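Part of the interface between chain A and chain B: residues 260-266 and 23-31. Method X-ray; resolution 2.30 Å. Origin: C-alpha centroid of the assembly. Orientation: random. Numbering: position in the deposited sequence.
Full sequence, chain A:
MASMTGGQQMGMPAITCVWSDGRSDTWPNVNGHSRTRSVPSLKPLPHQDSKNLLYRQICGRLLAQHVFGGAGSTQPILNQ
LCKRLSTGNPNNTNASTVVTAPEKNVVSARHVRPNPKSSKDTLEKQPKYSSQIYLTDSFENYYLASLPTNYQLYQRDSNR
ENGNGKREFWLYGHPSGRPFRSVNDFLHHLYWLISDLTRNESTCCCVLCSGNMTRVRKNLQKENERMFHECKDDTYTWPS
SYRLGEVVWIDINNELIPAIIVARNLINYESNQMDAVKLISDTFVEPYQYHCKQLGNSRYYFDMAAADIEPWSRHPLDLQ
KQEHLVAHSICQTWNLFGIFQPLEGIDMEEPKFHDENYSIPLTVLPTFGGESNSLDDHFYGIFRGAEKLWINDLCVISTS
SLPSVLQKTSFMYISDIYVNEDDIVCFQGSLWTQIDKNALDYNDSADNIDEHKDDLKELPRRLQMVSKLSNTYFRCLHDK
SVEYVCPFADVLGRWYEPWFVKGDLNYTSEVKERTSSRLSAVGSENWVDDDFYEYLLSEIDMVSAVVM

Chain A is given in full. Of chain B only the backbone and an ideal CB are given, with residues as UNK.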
# COMPACT_ATOMS: atom_id res chain seq x y z
N ILE A 260 14.16 5.41 14.49
CA ILE A 260 13.05 4.73 13.85
C ILE A 260 12.48 5.65 12.78
O ILE A 260 12.29 6.85 13.02
CB ILE A 260 11.95 4.33 14.86
CG1 ILE A 260 10.85 3.54 14.15
CG2 ILE A 260 11.37 5.56 15.54
CD1 ILE A 260 10.05 2.65 15.07
N ILE A 261 12.23 5.10 11.60
CA ILE A 261 11.61 5.88 10.53
C ILE A 261 10.17 6.18 10.93
O ILE A 261 9.37 5.26 11.14
CB ILE A 261 11.67 5.13 9.19
CG1 ILE A 261 13.09 4.66 8.88
CG2 ILE A 261 11.13 6.01 8.06
CD1 ILE A 261 14.08 5.78 8.56
N VAL A 262 9.85 7.46 11.08
CA VAL A 262 8.49 7.90 11.38
C VAL A 262 7.74 8.35 10.13
O VAL A 262 6.52 8.16 10.04
CB VAL A 262 8.53 9.03 12.43
CG1 VAL A 262 7.12 9.48 12.77
CG2 VAL A 262 9.28 8.57 13.67
N ALA A 263 8.41 8.97 9.17
CA ALA A 263 7.76 9.55 8.00
C ALA A 263 8.80 9.63 6.89
O ALA A 263 10.00 9.43 7.12
CB ALA A 263 7.17 10.93 8.31
N ARG A 264 8.32 9.91 5.69
CA ARG A 264 9.19 10.02 4.53
C ARG A 264 8.36 10.66 3.42
O ARG A 264 7.13 10.55 3.42
CB ARG A 264 9.72 8.65 4.07
CG ARG A 264 8.67 7.80 3.39
CD ARG A 264 9.06 6.34 3.33
NE ARG A 264 8.02 5.55 2.66
CZ ARG A 264 8.10 4.25 2.43
NH1 ARG A 264 9.17 3.56 2.81
NH2 ARG A 264 7.10 3.62 1.82
N ASN A 265 9.04 11.34 2.50
CA ASN A 265 8.35 12.02 1.42
C ASN A 265 9.23 11.97 0.18
O ASN A 265 10.46 11.94 0.26
CB ASN A 265 8.03 13.47 1.78
CG ASN A 265 9.28 14.29 2.08
OD1 ASN A 265 9.74 14.33 3.21
ND2 ASN A 265 9.82 14.93 1.05
N LEU A 266 8.57 11.95 -0.98
CA LEU A 266 9.29 11.98 -2.24
C LEU A 266 9.83 13.39 -2.50
O LEU A 266 9.20 14.39 -2.15
CB LEU A 266 8.37 11.55 -3.38
CG LEU A 266 7.96 10.08 -3.38
CD1 LEU A 266 6.81 9.84 -4.35
CD2 LEU A 266 9.15 9.19 -3.73
N UNK B 23 -1.21 16.27 1.37
CA UNK B 23 -0.82 16.59 0.00
C UNK B 23 0.59 16.08 -0.31
O UNK B 23 0.91 15.86 -1.48
CB UNK B 23 -0.90 18.10 -0.23
N UNK B 24 1.42 15.90 0.71
CA UNK B 24 2.76 15.37 0.56
C UNK B 24 2.83 13.86 0.80
O UNK B 24 3.92 13.31 0.92
CB UNK B 24 3.71 16.09 1.52
N UNK B 25 1.68 13.19 0.86
CA UNK B 25 1.62 11.76 1.15
C UNK B 25 2.30 11.44 2.48
O UNK B 25 3.01 10.43 2.61
CB UNK B 25 2.27 10.96 0.02
N UNK B 26 2.09 12.30 3.47
CA UNK B 26 2.62 12.10 4.81
C UNK B 26 1.44 12.03 5.77
O UNK B 26 0.53 12.86 5.71
CB UNK B 26 3.59 13.21 5.20
N UNK B 27 1.47 11.03 6.65
CA UNK B 27 0.37 10.77 7.57
C UNK B 27 0.93 10.34 8.92
O UNK B 27 2.05 9.82 9.00
CB UNK B 27 -0.57 9.70 7.01
N UNK B 28 0.15 10.56 9.97
CA UNK B 28 0.53 10.09 11.30
C UNK B 28 0.42 8.57 11.42
O UNK B 28 0.88 8.02 12.43
CB UNK B 28 -0.34 10.76 12.36
N UNK B 29 -0.15 7.90 10.43
CA UNK B 29 -0.40 6.47 10.49
C UNK B 29 0.16 5.79 9.25
O UNK B 29 0.19 6.38 8.16
CB UNK B 29 -1.90 6.19 10.63
N UNK B 30 0.60 4.55 9.42
CA UNK B 30 1.02 3.72 8.30
C UNK B 30 0.80 2.26 8.67
O UNK B 30 0.49 1.92 9.82
CB UNK B 30 2.48 3.98 7.93
N UNK B 31 0.99 1.39 7.68
CA UNK B 31 0.70 -0.03 7.86
C UNK B 31 1.50 -0.60 9.03
O UNK B 31 2.72 -0.44 9.10
CB UNK B 31 1.01 -0.81 6.58

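At position 23 of chain B the ideal CB has no atom of the chain A stretch within 5.5 Å, so this contact places no demand on the side chain. The residue is K23(B), which makes no contact.

Position 24 points its CA-to-CB bond toward chain A, and its ideal CB lies 5.1 Å from N265(A) CB. A short side chain would leave space, and a long one could lie along the strand or turn off it. The residue is R24(B). With chi1 at -84° and chi2 at 72° its end leads away, and the guanidinium is hydrogen-bonded elsewhere in the structure. Its backbone makes the closest approach, R24(B) O to N265(A) CB at 4.2 Å.

Position 25 has phi/psi of 57/40, a left-handed conformation that favours glycine, asparagine or aspartate. CA-to-CB points toward chain A, but nothing there comes within 5.5 Å of the ideal CB. The residue is N25(B), in keeping with the backbone angles; its side chain comes no nearer than N25(B) CB to R264(A) O at 6.0 Å.

Position 26 is the most constrained. Its phi/psi of -119/133 is extended, CA-to-CB points toward chain A, and the ideal CB sits 4.8 Å from R264(A) O and 5.3 Å from A263(A) CB. One further shell of atoms would close these gaps, so valine, isoleucine or threonine would suit, with the alanine methyl favouring an apolar group. The residue is V26(B), chi1 t. V26(B) CG1 packs on A263(A) CB at 4.2 Å, while V26(B) CG2 lies 3.6 Å from R264(A) O and 4.1 Å from N265(A) CB.

Positions 27, 28 and 29 all point CA-to-CB away from the strand, leaving the choice open here. They are Y27(B), K28(B) and S29(B), and none makes contact.

Position 30 points toward chain A again, but its ideal CB has nothing within 5.5 Å. A side chain must reach well beyond CB to span the gap, and the strand offers the backbone carbonyls of I261(A) and V262(A): an aromatic ring, methionine, or a long donor such as lysine or arginine could reach them, leucine marginally. The residue is F30(B), chi1 p at 49°. F30(B) CE2 comes to 3.5 Å from V262(A) O and F30(B) CZ to 4.3 Å from I261(A) O, both oxygens approaching the ring obliquely.

Position 31 is out of reach, and A31(B) makes no contact. No hydrogen bond links the stretches; their contact rests on packing, chiefly at V26(B) and F30(B).

Chain B, residues 23-31: KRNVYKSFA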
# COMPACT_ATOMS: atom_id res chain seq x y z
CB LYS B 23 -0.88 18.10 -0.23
CG LYS B 23 -2.27 18.71 -0.04
CD LYS B 23 -2.34 20.11 -0.63
CE LYS B 23 -3.75 20.67 -0.58
NZ LYS B 23 -3.90 21.89 -1.42
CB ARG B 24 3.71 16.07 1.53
CG ARG B 24 4.26 17.39 1.02
CD ARG B 24 3.22 18.49 1.00
NE ARG B 24 3.85 19.80 0.90
CZ ARG B 24 3.21 20.96 1.02
NH1 ARG B 24 3.87 22.10 0.91
NH2 ARG B 24 1.90 20.98 1.25
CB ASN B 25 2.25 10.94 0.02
CG ASN B 25 1.66 9.56 -0.09
OD1 ASN B 25 0.44 9.41 -0.11
ND2 ASN B 25 2.51 8.54 -0.13
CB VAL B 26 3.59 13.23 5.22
CG1 VAL B 26 3.99 13.10 6.68
CG2 VAL B 26 4.83 13.19 4.33
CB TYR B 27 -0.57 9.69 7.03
CG TYR B 27 -1.28 10.05 5.75
CD1 TYR B 27 -0.66 9.87 4.52
CD2 TYR B 27 -2.56 10.58 5.76
CE1 TYR B 27 -1.30 10.20 3.34
CE2 TYR B 27 -3.21 10.92 4.59
CZ TYR B 27 -2.58 10.72 3.38
OH TYR B 27 -3.22 11.06 2.21
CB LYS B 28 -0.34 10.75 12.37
CG LYS B 28 -0.17 12.25 12.47
CD LYS B 28 -0.91 12.80 13.68
CE LYS B 28 -0.83 14.31 13.75
NZ LYS B 28 -1.65 14.85 14.87
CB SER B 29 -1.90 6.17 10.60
OG SER B 29 -2.13 4.85 11.06
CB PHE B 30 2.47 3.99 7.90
CG PHE B 30 3.43 3.97 9.05
CD1 PHE B 30 3.83 2.78 9.63
CD2 PHE B 30 3.95 5.16 9.56
CE1 PHE B 30 4.72 2.77 10.69
CE2 PHE B 30 4.84 5.15 10.61
CZ PHE B 30 5.22 3.96 11.18
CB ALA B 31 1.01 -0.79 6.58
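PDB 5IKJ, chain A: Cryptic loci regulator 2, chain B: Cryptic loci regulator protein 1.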